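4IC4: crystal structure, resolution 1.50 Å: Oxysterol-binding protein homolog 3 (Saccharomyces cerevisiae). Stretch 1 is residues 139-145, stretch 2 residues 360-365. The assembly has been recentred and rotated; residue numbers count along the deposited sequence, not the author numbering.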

ATOM      1  N   LEU A 139       8.906   8.020  -4.436  1.00  9.20           N
ATOM      2  CA  LEU A 139       8.911   6.623  -4.070  1.00  9.91           C
ATOM      3  C   LEU A 139       9.144   5.763  -5.296  1.00  8.25           C
ATOM      4  O   LEU A 139       8.712   6.106  -6.397  1.00  7.64           O
ATOM      5  N   ILE A 140       9.873   4.669  -5.111  1.00  8.42           N
ATOM      6  CA  ILE A 140      10.076   3.711  -6.186  1.00  8.34           C
ATOM      7  C   ILE A 140       9.795   2.335  -5.581  1.00  6.58           C
ATOM      8  O   ILE A 140      10.124   2.074  -4.423  1.00  7.80           O
ATOM      9  N   SER A 141       9.146   1.473  -6.353  1.00  7.35           N
ATOM     10  CA  SER A 141       8.825   0.132  -5.893  1.00  6.74           C
ATOM     11  C   SER A 141       8.989  -0.856  -7.041  1.00  6.72           C
ATOM     12  O   SER A 141       8.913  -0.482  -8.215  1.00  7.74           O
ATOM     13  N   GLU A 142       9.208  -2.117  -6.694  1.00  6.67           N
ATOM     14  CA  GLU A 142       9.405  -3.157  -7.691  1.00  7.44           C
ATOM     15  C   GLU A 142       9.006  -4.515  -7.125  1.00  8.07           C
ATOM     16  O   GLU A 142       9.203  -4.781  -5.940  1.00  8.42           O
ATOM     17  N   LYS A 143       8.409  -5.364  -7.957  1.00  6.81           N
ATOM     18  CA  LYS A 143       8.082  -6.707  -7.496  1.00  6.41           C
ATOM     19  C   LYS A 143       9.389  -7.467  -7.702  1.00  7.69           C
ATOM     20  O   LYS A 143       9.828  -7.654  -8.840  1.00  8.10           O
ATOM     21  N   VAL A 144      10.014  -7.892  -6.605  1.00  9.18           N
ATOM     22  CA  VAL A 144      11.306  -8.572  -6.678  1.00  9.81           C
ATOM     23  C   VAL A 144      11.282 -10.101  -6.647  1.00  9.83           C
ATOM     24  O   VAL A 144      12.303 -10.746  -6.909  1.00 11.71           O
ATOM     25  N   SER A 145      10.126 -10.671  -6.330  1.00 10.07           N
ATOM     26  CA  SER A 145       9.953 -12.123  -6.302  1.00 12.58           C
ATOM     27  C   SER A 145       8.505 -12.454  -6.662  1.00 11.99           C
ATOM     28  O   SER A 145       7.592 -11.713  -6.295  1.00 11.10           O
ATOM     29  N   GLU A 360      14.890 -10.367 -14.212  1.00 13.03           N
ATOM     30  CA  GLU A 360      15.520 -10.079 -12.927  1.00 15.09           C
ATOM     31  C   GLU A 360      15.191  -8.666 -12.456  1.00 13.45           C
ATOM     32  O   GLU A 360      15.210  -7.725 -13.249  1.00 13.26           O
ATOM     33  N   PRO A 361      14.873  -8.495 -11.160  1.00 13.96           N
ATOM     34  CA  PRO A 361      14.567  -7.140 -10.686  1.00 12.79           C
ATOM     35  C   PRO A 361      15.808  -6.280 -10.911  1.00 12.43           C
ATOM     36  O   PRO A 361      16.932  -6.786 -10.883  1.00 13.81           O
ATOM     37  N   LYS A 362      15.607  -4.983 -11.120  1.00  9.03           N
ATOM     38  CA  LYS A 362      16.723  -4.094 -11.428  1.00  9.47           C
ATOM     39  C   LYS A 362      17.123  -3.027 -10.419  1.00 10.29           C
ATOM     40  O   LYS A 362      18.278  -2.598 -10.405  1.00 11.72           O
ATOM     41  N   TYR A 363      16.190  -2.597  -9.577  1.00 10.18           N
ATOM     42  CA  TYR A 363      16.467  -1.486  -8.669  1.00  9.21           C
ATOM     43  C   TYR A 363      16.661  -1.790  -7.194  1.00  8.89           C
ATOM     44  O   TYR A 363      16.954  -0.891  -6.401  1.00 10.41           O
ATOM     45  N   PHE A 364      16.507  -3.057  -6.837  1.00  9.25           N
ATOM     46  CA  PHE A 364      16.669  -3.496  -5.459  1.00  9.06           C
ATOM     47  C   PHE A 364      17.534  -4.743  -5.450  1.00 10.60           C
ATOM     48  O   PHE A 364      17.511  -5.527  -6.400  1.00 11.05           O
ATOM     49  N   GLU A 365      18.290  -4.919  -4.372  1.00 12.00           N
ATOM     50  CA  GLU A 365      19.150  -6.085  -4.224  1.00 14.27           C
ATOM     51  C   GLU A 365      18.805  -6.774  -2.909  1.00 15.02           C
ATOM     52  O   GLU A 365      18.452  -6.118  -1.930  1.00 14.49           O
TER

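Stretch 1 is a strand, and its side chains alternate. Ile-140 and Glu-142 point toward stretch 2, while Ser-141, Lys-143 and Ser-145 point away. Stretch 2 is a loop that enters a strand at Phe-364. Its Pro-361, Tyr-363 and Phe-364 point toward stretch 1.

The polar centre of the contact is the carboxylate of Glu-142. The side chain is extended, with chi1 and chi2 both t, and this carries the carboxylate to the loop backbone. Both oxygens accept amide hydrogens from the loop. Lys-362 N donates to Glu-142 OE2 at 2.8 Å, with an N-H...O angle of 167°. Tyr-363 N donates to Glu-142 OE1 at 2.9 Å and 159°. Both bonds are short and nearly straight. Two consecutive amides are thus satisfied by one buried acidic group, which ties the loop to the strand.

Carbon atoms pack around the same carboxylate. Glu-142 OE2 lies 3.3 Å from Pro-361 CA. Glu-142 OE1 lies 3.5 Å from Tyr-363 CD2 and 3.5 Å from Phe-364 CD2. The oxygen sits at the edge of the Phe-364 ring, near its plane. Its approach to the Tyr-363 ring is oblique. Tyr-363 has chi1 m.

Phe-364, also chi1 m, packs against Ile-140, Glu-142 and Val-144. Its ring edge meets the backbone of Ile-140, with Phe-364 CZ 3.6 Å from Ile-140 O. The Ile-140 side chain, chi1 t and chi2 p, adds an apolar contact of 4.1 Å from CG2 to Phe-364 CZ.

Val-144 lies beyond Glu-142 along the strand. Its CA-to-CB bond points sideways, and chi1 is m. Val-144 CG1 still reaches both Pro-361 CB and Phe-364 CB, at 4.0 Å each. One methyl therefore touches two residues of the loop and strand. The proline ring has a C-gamma endo pucker, and Pro-361 CG lies 3.9 Å from Val-144 O.

Several other polar side chains find partners away from this contact. Ser-141 OG, Lys-143 NZ and Ser-145 OG are hydrogen-bonded elsewhere in the structure. Lys-362 starts sideways, but its end leads away from stretch 1. With chi1 and chi2 both m, the chain folds back, and Lys-362 NZ donates to Glu-360 O at 2.8 Å. Lys-362 therefore binds Glu-142 through its backbone amide, while its ammonium group serves its own stretch. Glu-360 and Glu-365 point away and make no contact with stretch 1.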

ATOM      1  CB  LEU A 139       7.559   6.279  -3.434  1.00 12.95           C
ATOM      2  CG  LEU A 139       7.114   4.839  -3.175  1.00 12.42           C
ATOM      3  CD1 LEU A 139       5.969   4.859  -2.163  1.00 12.69           C
ATOM      4  CD2 LEU A 139       6.673   4.165  -4.469  1.00 11.37           C
ATOM      5  CB  ILE A 140      11.510   3.754  -6.785  1.00  7.99           C
ATOM      6  CG1 ILE A 140      11.625   2.705  -7.898  1.00  8.42           C
ATOM      7  CG2 ILE A 140      12.554   3.484  -5.716  1.00  9.94           C
ATOM      8  CD1 ILE A 140      10.639   2.893  -9.038  1.00  8.71           C
ATOM      9  CB  SER A 141       7.394   0.080  -5.348  1.00  7.76           C
ATOM     10  OG  SER A 141       6.428   0.384  -6.342  1.00  7.71           O
ATOM     11  CB  GLU A 142      10.887  -3.171  -8.106  1.00  8.57           C
ATOM     12  CG  GLU A 142      11.270  -4.209  -9.149  1.00  9.04           C
ATOM     13  CD  GLU A 142      12.686  -4.014  -9.699  1.00  9.70           C
ATOM     14  OE1 GLU A 142      13.573  -3.550  -8.951  1.00 10.50           O
ATOM     15  OE2 GLU A 142      12.915  -4.340 -10.883  1.00 10.38           O
ATOM     16  CB  LYS A 143       6.973  -7.339  -8.332  1.00  7.01           C
ATOM     17  CG  LYS A 143       6.620  -8.739  -7.849  1.00  9.05           C
ATOM     18  CD  LYS A 143       5.439  -9.308  -8.595  1.00 11.35           C
ATOM     19  CE  LYS A 143       5.102 -10.702  -8.090  1.00 14.51           C
ATOM     20  NZ  LYS A 143       3.908 -11.256  -8.786  1.00 16.33           N
ATOM     21  CB  VAL A 144      12.248  -8.056  -5.563  1.00 10.08           C
ATOM     22  CG1 VAL A 144      12.466  -6.553  -5.727  1.00 11.95           C
ATOM     23  CG2 VAL A 144      11.655  -8.351  -4.188  1.00 12.43           C
ATOM     24  CB  SER A 145      10.273 -12.674  -4.919  1.00 14.61           C
ATOM     25  OG  SER A 145      10.043 -14.073  -4.884  1.00 18.50           O
ATOM     26  CB  GLU A 360      17.036 -10.203 -13.057  1.00 17.80           C
ATOM     27  CG  GLU A 360      17.519 -11.587 -13.431  1.00 24.53           C
ATOM     28  CD  GLU A 360      18.174 -12.297 -12.267  1.00 28.29           C
ATOM     29  OE1 GLU A 360      17.564 -12.342 -11.177  1.00 30.45           O
ATOM     30  OE2 GLU A 360      19.299 -12.809 -12.444  1.00 31.81           O
ATOM     31  CB  PRO A 361      14.230  -7.351  -9.208  1.00 15.03           C
ATOM     32  CG  PRO A 361      14.953  -8.618  -8.855  1.00 16.60           C
ATOM     33  CD  PRO A 361      14.737  -9.477 -10.074  1.00 14.82           C
ATOM     34  CB  LYS A 362      16.431  -3.367 -12.742  1.00 11.37           C
ATOM     35  CG  LYS A 362      16.007  -4.247 -13.907  1.00 12.17           C
ATOM     36  CD  LYS A 362      17.151  -5.108 -14.398  1.00 13.63           C
ATOM     37  CE  LYS A 362      16.846  -5.708 -15.762  1.00 12.73           C
ATOM     38  NZ  LYS A 362      15.661  -6.607 -15.771  1.00 13.53           N
ATOM     39  CB  TYR A 363      15.362  -0.447  -8.873  1.00  9.88           C
ATOM     40  CG  TYR A 363      15.112  -0.231 -10.348  1.00  8.47           C
ATOM     41  CD1 TYR A 363      16.121   0.270 -11.173  1.00 10.18           C
ATOM     42  CD2 TYR A 363      13.916  -0.635 -10.946  1.00  8.86           C
ATOM     43  CE1 TYR A 363      15.955   0.352 -12.550  1.00  8.70           C
ATOM     44  CE2 TYR A 363      13.735  -0.554 -12.330  1.00  9.08           C
ATOM     45  CZ  TYR A 363      14.763  -0.063 -13.123  1.00  9.62           C
ATOM     46  OH  TYR A 363      14.610  -0.004 -14.487  1.00 10.04           O
ATOM     47  CB  PHE A 364      15.305  -3.828  -4.844  1.00 10.40           C
ATOM     48  CG  PHE A 364      14.417  -2.636  -4.663  1.00  8.97           C
ATOM     49  CD1 PHE A 364      14.401  -1.942  -3.459  1.00 10.68           C
ATOM     50  CD2 PHE A 364      13.610  -2.191  -5.704  1.00  9.38           C
ATOM     51  CE1 PHE A 364      13.596  -0.820  -3.296  1.00  7.81           C
ATOM     52  CE2 PHE A 364      12.801  -1.066  -5.549  1.00  9.30           C
ATOM     53  CZ  PHE A 364      12.795  -0.381  -4.343  1.00  9.25           C
ATOM     54  CB  GLU A 365      20.623  -5.666  -4.238  1.00 17.77           C
ATOM     55  CG  GLU A 365      21.025  -4.737  -3.108  1.00 21.90           C
ATOM     56  CD  GLU A 365      22.474  -4.301  -3.211  1.00 24.65           C
ATOM     57  OE1 GLU A 365      22.949  -3.589  -2.303  1.00 27.22           O
ATOM     58  OE2 GLU A 365      23.135  -4.672  -4.205  1.00 28.29           O
TER